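Local coordinates for chitinase (Jonesia denitrificans, PDB 5VG0), which probably oxidises and cleaves chitin chains through its copper-bearing lytic polysaccharide monooxygenase domain, the part crystallised here from a larger chitin-degrading enzyme, at residues A35-T40 against N130-N135. Residues are numbered along the deposited sequence; the frame is centred on the assembly and turned at random.
Sequences APKGAT and NNAFYN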
# COMPACT_ATOMS: atom_id res chain seq x y z
N ALA A 35 9.54 -5.00 -4.66
CA ALA A 35 10.82 -4.38 -4.99
C ALA A 35 11.72 -4.50 -3.78
O ALA A 35 11.27 -4.83 -2.69
CB ALA A 35 10.63 -2.90 -5.38
N PRO A 36 13.01 -4.22 -3.94
CA PRO A 36 13.90 -4.33 -2.78
C PRO A 36 13.45 -3.45 -1.63
O PRO A 36 12.88 -2.38 -1.81
CB PRO A 36 15.25 -3.89 -3.33
CG PRO A 36 15.19 -4.25 -4.78
CD PRO A 36 13.76 -3.96 -5.17
N LYS A 37 13.77 -3.91 -0.42
CA LYS A 37 13.53 -3.16 0.79
C LYS A 37 14.20 -1.79 0.74
O LYS A 37 15.25 -1.61 0.13
CB LYS A 37 14.08 -3.94 1.99
CG LYS A 37 13.22 -5.14 2.34
CD LYS A 37 13.92 -6.11 3.27
CE LYS A 37 13.07 -7.33 3.56
NZ LYS A 37 13.77 -8.33 4.40
N GLY A 38 13.59 -0.83 1.41
CA GLY A 38 14.22 0.45 1.66
C GLY A 38 13.67 1.62 0.89
O GLY A 38 14.11 2.75 1.16
N ALA A 39 12.75 1.43 -0.03
CA ALA A 39 12.24 2.53 -0.83
C ALA A 39 11.06 3.21 -0.15
O ALA A 39 10.40 2.64 0.71
CB ALA A 39 11.82 2.02 -2.21
N THR A 40 10.77 4.44 -0.58
CA THR A 40 9.61 5.17 -0.07
C THR A 40 8.73 5.68 -1.19
O THR A 40 8.03 6.67 -1.03
CB THR A 40 10.02 6.30 0.87
OG1 THR A 40 10.98 7.13 0.21
CG2 THR A 40 10.66 5.75 2.15
N ASN A 130 14.84 -10.25 0.34
CA ASN A 130 15.20 -8.84 0.41
C ASN A 130 14.13 -7.93 -0.16
O ASN A 130 14.42 -6.76 -0.45
CB ASN A 130 16.53 -8.55 -0.29
CG ASN A 130 17.10 -7.20 0.11
OD1 ASN A 130 17.15 -6.86 1.29
ND2 ASN A 130 17.52 -6.42 -0.87
N ASN A 131 12.91 -8.41 -0.32
CA ASN A 131 11.87 -7.62 -0.94
C ASN A 131 10.82 -7.13 0.04
O ASN A 131 10.62 -7.67 1.13
CB ASN A 131 11.20 -8.39 -2.07
CG ASN A 131 12.14 -8.65 -3.21
OD1 ASN A 131 13.06 -7.85 -3.46
ND2 ASN A 131 11.97 -9.77 -3.85
N ALA A 132 10.15 -6.09 -0.40
CA ALA A 132 8.97 -5.55 0.25
C ALA A 132 7.91 -5.32 -0.82
O ALA A 132 8.19 -5.27 -2.02
CB ALA A 132 9.28 -4.25 0.97
N PHE A 133 6.67 -5.16 -0.36
CA PHE A 133 5.55 -4.80 -1.21
C PHE A 133 5.09 -3.40 -0.85
O PHE A 133 5.05 -3.02 0.31
CB PHE A 133 4.40 -5.81 -1.07
CG PHE A 133 4.75 -7.14 -1.63
CD1 PHE A 133 5.53 -8.03 -0.92
CD2 PHE A 133 4.35 -7.49 -2.91
CE1 PHE A 133 5.92 -9.23 -1.48
CE2 PHE A 133 4.73 -8.69 -3.45
CZ PHE A 133 5.53 -9.55 -2.74
N TYR A 134 4.75 -2.62 -1.87
CA TYR A 134 4.57 -1.18 -1.76
C TYR A 134 3.15 -0.81 -2.19
O TYR A 134 2.75 -1.09 -3.31
CB TYR A 134 5.59 -0.46 -2.62
CG TYR A 134 7.01 -0.62 -2.11
CD1 TYR A 134 7.78 -1.74 -2.43
CD2 TYR A 134 7.57 0.34 -1.28
CE1 TYR A 134 9.07 -1.89 -1.93
CE2 TYR A 134 8.86 0.20 -0.80
CZ TYR A 134 9.60 -0.91 -1.11
OH TYR A 134 10.88 -0.99 -0.60
N ASN A 135 2.42 -0.13 -1.30
CA ASN A 135 1.04 0.26 -1.55
C ASN A 135 0.81 1.70 -1.11
O ASN A 135 0.89 1.99 0.09
CB ASN A 135 0.04 -0.61 -0.78
CG ASN A 135 -0.19 -1.99 -1.40
OD1 ASN A 135 -1.26 -2.26 -1.91
ND2 ASN A 135 0.81 -2.85 -1.38
O HOH W 1 16.73 -8.74 3.28
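Ala-35 and Ala-132 form an antiparallel hydrogen-bonded pair that joins the short strand 34-36 to strand 131-141 in the beta-sandwich of an AA10 lytic polysaccharide monooxygenase. Both of its bonds are close to straight: Ala-132 N to Ala-35 O measures 2.8 Å with 173° at the hydrogen, and Ala-35 N to Ala-132 O 3.0 Å with 162°. Two residues on, past the non-hydrogen-bonded pair Pro-36 and Asn-131, Lys-37 N donates to Asn-130 O at 2.9 Å.

The tight part is the Tyr-134 ring, with CG anti to the carbonyl carbon (chi1 -68°), which runs alongside Ala-35 into the turn 36-39. Its hydroxyl donates to Pro-36 O at 2.7 Å and accepts from Ala-39 N at 3.1 Å, so two bonds on one oxygen fix the turn over a buried side chain. Ala-35 CB meets ring atom CE1 at 3.9 Å; Ala-39 CB packs near CE2, while Ala-39 O lies in plane at the ring edge and accepts a hydrogen bond from Arg-123.

The Asn-130 end is the solvent side. Asn-131, whose side chain lies about 8 Å from that of the copper ligand His-1, makes a weak bond to Glu-34 of the peroxide pocket. The extended Lys-37 chain lies over the Asn-130 and Asn-131 carbonyls, and its NZ bonds to those of Val-126 and Thr-129. A water accepts from Lys-37 NZ and donates to Asn-130 OD1 at 2.8 Å.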